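PDB 1YG2: gene activator AphA, which activates virulence gene expression in Vibrio cholerae as a transcription factor of the winged helix superfamily, probably by binding DNA. Local coordinates for the interface of chains A and B. Numbering follows the deposited sequence. Chains: chain A/B, gene activator AphA.

Contact 1: the interface of chains A and B. Residues chain A 159-160, 163, 166-167; chain B 159-160, 163.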
loop_
_atom_site.group_PDB
_atom_site.type_symbol
_atom_site.label_atom_id
_atom_site.label_comp_id
_atom_site.label_asym_id
_atom_site.label_seq_id
_atom_site.Cartn_x
_atom_site.Cartn_y
_atom_site.Cartn_z
ATOM N N LEU A 159 -2.933 -9.617 -8.150
ATOM C CA LEU A 159 -2.750 -8.578 -9.155
ATOM C C LEU A 159 -1.764 -7.502 -8.737
ATOM O O LEU A 159 -0.880 -7.121 -9.511
ATOM C CB LEU A 159 -4.105 -7.959 -9.499
ATOM C CG LEU A 159 -5.068 -8.953 -10.162
ATOM C CD1 LEU A 159 -6.454 -8.342 -10.338
ATOM C CD2 LEU A 159 -4.491 -9.361 -11.515
ATOM N N VAL A 160 -1.904 -7.014 -7.512
ATOM C CA VAL A 160 -1.015 -5.977 -7.020
ATOM C C VAL A 160 0.406 -6.500 -6.875
ATOM O O VAL A 160 1.352 -5.912 -7.408
ATOM C CB VAL A 160 -1.497 -5.436 -5.663
ATOM C CG1 VAL A 160 -0.473 -4.474 -5.097
ATOM C CG2 VAL A 160 -2.825 -4.730 -5.838
ATOM N N ALA A 163 2.025 -6.878 -10.021
ATOM C CA ALA A 163 2.392 -5.592 -10.582
ATOM C C ALA A 163 3.684 -5.113 -9.926
ATOM O O ALA A 163 4.558 -4.569 -10.585
ATOM C CB ALA A 163 1.270 -4.578 -10.359
ATOM N N GLN A 166 6.626 -6.968 -11.368
ATOM C CA GLN A 166 6.940 -6.444 -12.694
ATOM C C GLN A 166 7.791 -5.174 -12.538
ATOM O O GLN A 166 8.773 -4.975 -13.251
ATOM C CB GLN A 166 5.644 -6.120 -13.437
ATOM C CG GLN A 166 5.822 -5.761 -14.891
ATOM C CD GLN A 166 4.499 -5.444 -15.583
ATOM O OE1 GLN A 166 3.551 -6.223 -15.524
ATOM N NE2 GLN A 166 4.438 -4.297 -16.247
ATOM N N TRP A 167 7.409 -4.317 -11.595
ATOM C CA TRP A 167 8.142 -3.077 -11.354
ATOM C C TRP A 167 9.550 -3.343 -10.819
ATOM O O TRP A 167 10.529 -2.773 -11.294
ATOM C CB TRP A 167 7.397 -2.203 -10.342
ATOM C CG TRP A 167 8.139 -0.952 -10.038
ATOM C CD1 TRP A 167 8.372 0.085 -10.893
ATOM C CD2 TRP A 167 8.811 -0.628 -8.820
ATOM N NE1 TRP A 167 9.155 1.034 -10.283
ATOM C CE2 TRP A 167 9.443 0.620 -9.007
ATOM C CE3 TRP A 167 8.954 -1.277 -7.582
ATOM C CZ2 TRP A 167 10.197 1.244 -8.010
ATOM C CZ3 TRP A 167 9.703 -0.661 -6.586
ATOM C CH2 TRP A 167 10.321 0.589 -6.810
ATOM N N LEU B 159 2.024 1.012 -12.743
ATOM C CA LEU B 159 1.798 -0.427 -12.710
ATOM C C LEU B 159 0.879 -0.867 -11.584
ATOM O O LEU B 159 -0.047 -1.655 -11.798
ATOM C CB LEU B 159 3.143 -1.150 -12.619
ATOM C CG LEU B 159 4.022 -0.939 -13.858
ATOM C CD1 LEU B 159 5.410 -1.540 -13.656
ATOM C CD2 LEU B 159 3.335 -1.583 -15.059
ATOM N N VAL B 160 1.125 -0.357 -10.386
ATOM C CA VAL B 160 0.307 -0.721 -9.243
ATOM C C VAL B 160 -1.114 -0.204 -9.402
ATOM O O VAL B 160 -2.079 -0.967 -9.296
ATOM C CB VAL B 160 0.905 -0.166 -7.938
ATOM C CG1 VAL B 160 -0.044 -0.420 -6.785
ATOM C CG2 VAL B 160 2.238 -0.831 -7.664
ATOM N N ALA B 163 -2.974 -2.097 -11.772
ATOM C CA ALA B 163 -3.342 -3.394 -11.237
ATOM C C ALA B 163 -4.566 -3.233 -10.341
ATOM O O ALA B 163 -5.469 -4.057 -10.360
ATOM C CB ALA B 163 -2.176 -3.992 -10.450
#

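Contact 2: the interface of chains A and B. Residues chain A 98-99, 101-103, 105-108, 110-111; chain B 9, 79-80, 82-83.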
loop_
_atom_site.group_PDB
_atom_site.type_symbol
_atom_site.label_atom_id
_atom_site.label_comp_id
_atom_site.label_asym_id
_atom_site.label_seq_id
_atom_site.Cartn_x
_atom_site.Cartn_y
_atom_site.Cartn_z
ATOM N N ALA A 98 11.629 5.697 -2.550
ATOM C CA ALA A 98 12.469 6.612 -1.797
ATOM C C ALA A 98 13.917 6.102 -1.750
ATOM O O ALA A 98 14.848 6.869 -1.927
ATOM C CB ALA A 98 11.917 6.775 -0.388
ATOM N N LYS A 99 14.100 4.806 -1.519
ATOM C CA LYS A 99 15.442 4.235 -1.477
ATOM C C LYS A 99 16.058 4.271 -2.877
ATOM O O LYS A 99 17.241 4.557 -3.038
ATOM C CB LYS A 99 15.397 2.783 -0.988
ATOM C CG LYS A 99 14.973 2.585 0.466
ATOM C CD LYS A 99 16.051 2.986 1.445
ATOM C CE LYS A 99 15.637 2.684 2.901
ATOM N NZ LYS A 99 15.671 1.229 3.242
ATOM N N MET A 101 15.659 6.398 -5.282
ATOM C CA MET A 101 16.193 7.715 -5.585
ATOM C C MET A 101 17.522 7.990 -4.898
ATOM O O MET A 101 18.348 8.733 -5.413
ATOM C CB MET A 101 15.188 8.806 -5.210
ATOM C CG MET A 101 13.933 8.821 -6.080
ATOM S SD MET A 101 14.273 8.760 -7.872
ATOM C CE MET A 101 15.434 10.085 -8.063
ATOM N N ALA A 102 17.734 7.399 -3.731
ATOM C CA ALA A 102 18.978 7.619 -3.013
ATOM C C ALA A 102 20.104 6.832 -3.658
ATOM O O ALA A 102 21.261 6.972 -3.272
ATOM C CB ALA A 102 18.822 7.212 -1.543
ATOM N N CYS A 103 19.777 5.999 -4.640
ATOM C CA CYS A 103 20.825 5.231 -5.297
ATOM C C CYS A 103 21.732 6.120 -6.133
ATOM O O CYS A 103 22.806 5.696 -6.552
ATOM C CB CYS A 103 20.231 4.127 -6.161
ATOM S SG CYS A 103 19.679 2.736 -5.169
ATOM N N VAL A 105 23.139 8.670 -4.967
ATOM C CA VAL A 105 24.179 9.124 -4.051
ATOM C C VAL A 105 24.671 8.041 -3.095
ATOM O O VAL A 105 25.582 8.277 -2.309
ATOM C CB VAL A 105 23.691 10.325 -3.209
ATOM C CG1 VAL A 105 23.354 11.493 -4.117
ATOM C CG2 VAL A 105 22.468 9.929 -2.387
ATOM N N GLN A 106 24.066 6.861 -3.158
ATOM C CA GLN A 106 24.454 5.759 -2.282
ATOM C C GLN A 106 24.890 4.545 -3.091
ATOM O O GLN A 106 24.561 4.424 -4.272
ATOM C CB GLN A 106 23.277 5.348 -1.391
ATOM C CG GLN A 106 22.713 6.445 -0.503
ATOM C CD GLN A 106 23.556 6.705 0.729
ATOM O OE1 GLN A 106 24.698 7.149 0.637
ATOM N NE2 GLN A 106 22.993 6.427 1.894
ATOM N N SER A 107 25.634 3.648 -2.454
ATOM C CA SER A 107 26.078 2.431 -3.120
ATOM C C SER A 107 24.812 1.628 -3.363
ATOM O O SER A 107 24.143 1.227 -2.416
ATOM C CB SER A 107 27.033 1.646 -2.216
ATOM O OG SER A 107 26.416 1.323 -0.979
ATOM N N ALA A 108 24.482 1.405 -4.630
ATOM C CA ALA A 108 23.272 0.673 -4.988
ATOM C C ALA A 108 23.303 -0.803 -4.605
ATOM O O ALA A 108 22.304 -1.508 -4.745
ATOM C CB ALA A 108 23.012 0.818 -6.485
ATOM N N PRO A 110 23.620 -2.566 -1.486
ATOM C CA PRO A 110 22.691 -2.994 -0.436
ATOM C C PRO A 110 21.245 -3.015 -0.908
ATOM O O PRO A 110 20.510 -3.957 -0.635
ATOM C CB PRO A 110 22.902 -1.953 0.665
ATOM C CG PRO A 110 24.308 -1.531 0.470
ATOM C CD PRO A 110 24.406 -1.407 -1.030
ATOM N N TYR A 111 20.844 -1.965 -1.614
ATOM C CA TYR A 111 19.479 -1.865 -2.101
ATOM C C TYR A 111 19.136 -2.979 -3.080
ATOM O O TYR A 111 18.132 -3.672 -2.919
ATOM C CB TYR A 111 19.248 -0.511 -2.777
ATOM C CG TYR A 111 17.802 -0.295 -3.155
ATOM C CD1 TYR A 111 16.803 -0.328 -2.185
ATOM C CD2 TYR A 111 17.425 -0.097 -4.482
ATOM C CE1 TYR A 111 15.467 -0.174 -2.523
ATOM C CE2 TYR A 111 16.091 0.060 -4.831
ATOM C CZ TYR A 111 15.117 0.019 -3.847
ATOM O OH TYR A 111 13.793 0.173 -4.177
ATOM N N THR B 9 18.136 13.047 0.659
ATOM C CA THR B 9 18.522 12.526 -0.652
ATOM C C THR B 9 18.715 13.671 -1.635
ATOM O O THR B 9 19.688 13.713 -2.387
ATOM C CB THR B 9 17.444 11.587 -1.212
ATOM O OG1 THR B 9 17.209 10.529 -0.277
ATOM C CG2 THR B 9 17.888 11.003 -2.552
ATOM N N LEU B 79 21.477 9.242 6.356
ATOM C CA LEU B 79 20.957 8.798 5.064
ATOM C C LEU B 79 21.513 7.403 4.776
ATOM O O LEU B 79 20.786 6.512 4.342
ATOM C CB LEU B 79 21.367 9.776 3.949
ATOM C CG LEU B 79 20.872 9.488 2.528
ATOM C CD1 LEU B 79 19.344 9.560 2.476
ATOM C CD2 LEU B 79 21.486 10.496 1.563
ATOM N N GLY B 80 22.806 7.217 5.026
ATOM C CA GLY B 80 23.425 5.922 4.794
ATOM C C GLY B 80 22.844 4.838 5.684
ATOM O O GLY B 80 22.602 3.727 5.232
ATOM N N TRP B 82 19.887 4.788 7.039
ATOM C CA TRP B 82 18.528 4.538 6.588
ATOM C C TRP B 82 18.576 3.566 5.416
ATOM O O TRP B 82 17.867 2.559 5.387
ATOM C CB TRP B 82 17.906 5.854 6.137
ATOM C CG TRP B 82 16.630 5.733 5.376
ATOM C CD1 TRP B 82 15.420 5.320 5.857
ATOM C CD2 TRP B 82 16.418 6.099 4.010
ATOM N NE1 TRP B 82 14.458 5.420 4.872
ATOM C CE2 TRP B 82 15.046 5.897 3.730
ATOM C CE3 TRP B 82 17.251 6.591 2.999
ATOM C CZ2 TRP B 82 14.492 6.158 2.471
ATOM C CZ3 TRP B 82 16.699 6.853 1.746
ATOM C CH2 TRP B 82 15.328 6.638 1.497
ATOM N N PHE B 83 19.442 3.888 4.467
ATOM C CA PHE B 83 19.631 3.115 3.251
ATOM C C PHE B 83 20.007 1.664 3.495
ATOM O O PHE B 83 19.515 0.774 2.808
ATOM C CB PHE B 83 20.716 3.769 2.397
ATOM C CG PHE B 83 20.751 3.284 0.979
ATOM C CD1 PHE B 83 19.896 3.829 0.029
ATOM C CD2 PHE B 83 21.625 2.275 0.597
ATOM C CE1 PHE B 83 19.916 3.387 -1.285
ATOM C CE2 PHE B 83 21.652 1.823 -0.718
ATOM C CZ PHE B 83 20.790 2.380 -1.661
HETATM O O HOH W 1 14.730 9.490 -1.320
#

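Contact 1: the interface of chains A and B
The side-chain amide of A:Gln166 shows one face to B:Leu159, whose two methyls lie off that face near the nitrogen end rather than over its middle. The indole of A:Trp167 takes little part: the leucine methyl CD1 comes no nearer than the root of that residue, 3.9 Å from A:Trp167 CA. The amide gets there on a straight stem, with CG of A:Gln166 anti to its backbone N (chi1 -171°) and the chain extended beyond. The glutamine and the leucine cross at about a right angle, and the branch tip CD2 of B:Leu159 sits 3.2 Å from A:Gln166 NE2, a contact and not a bond. At the core, A:Ala163 and B:Ala163 meet methyl to methyl, their CB atoms 3.5 Å apart, tighter than ordinary van der Waals contact. Each of these methyls also presses on the backbone carbonyl of the opposite residue 159, with A:Ala163 CB 3.5 Å from B:Leu159 O. A side chain this short lets the backbones of the two 145-177 helices come close, while the CA atoms of A:Val160 and B:Val160 back onto the opposite alanine methyls, on one side of the pair. No polar pair bridges the chains here, so the fit rests on shape and apolar packing. It illustrates a two-fold helix crossing built on small residues, which holds the C-terminal helices of the two copies together and probably helps AphA to dimerise.

Contact 2: the interface of chains A and B
B:Phe83, the residue that loses most surface to the partner in this patch, pushes its ring from helix 73-84 into a socket formed by helix 95-101, the 3-10 turn 102-104, the following loop with A:Gln106, and the start of helix 108-136 of the other chain. Its CG stands anti to the backbone N (chi1 -165°). A:Gln106 lies across one face of the ring, with CB 3.7 Å from the centroid of B:Phe83; the two side chains slide past each other in opposite directions, and the glutamine amide is turned 68° to the ring. At the ring edge, in plane, sit the carbonyl A:Lys99 O and the sulfur A:Cys103 SG, the latter 3.7 Å from B:Phe83 CZ. A:Tyr111 adds its methylene, CB being 3.5 Å from the same CZ of B:Phe83. A:Lys99, bent at chi2 and chi4, meets B:Trp82 tip to tip and lays its aliphatic end over one indole face: CE is 3.5 Å from the centroid of the five-membered ring of B:Trp82, with CD above the six-membered ring. The bend brings A:Lys99 NZ within 3.3 Å of B:Trp82 O, a weak hydrogen bond. A water links A:Ala98 O to B:Thr9 OG1. As an example of an aromatic plug seated in a partner's socket, the contact probably fastens the winged helix region of one copy to the virulence activator alpha C-term region of the other.

Contact 1 and contact 2 have centres about 23 Å apart and share no residue: the first joins the 145-177 helices, whereas the second sets helices 3-13 and 73-84 of chain B against the 95-111 region of chain A. Both belong to one two-fold interface, so the twin of contact 2 repeats with the chains exchanged. Contact 1 brings like helices together, while contact 2 joins unlike parts and makes each copy both donor and receiver of the aromatic plug. Together they could set how the two PadR-like regions are placed relative to each other, which probably matters for DNA binding.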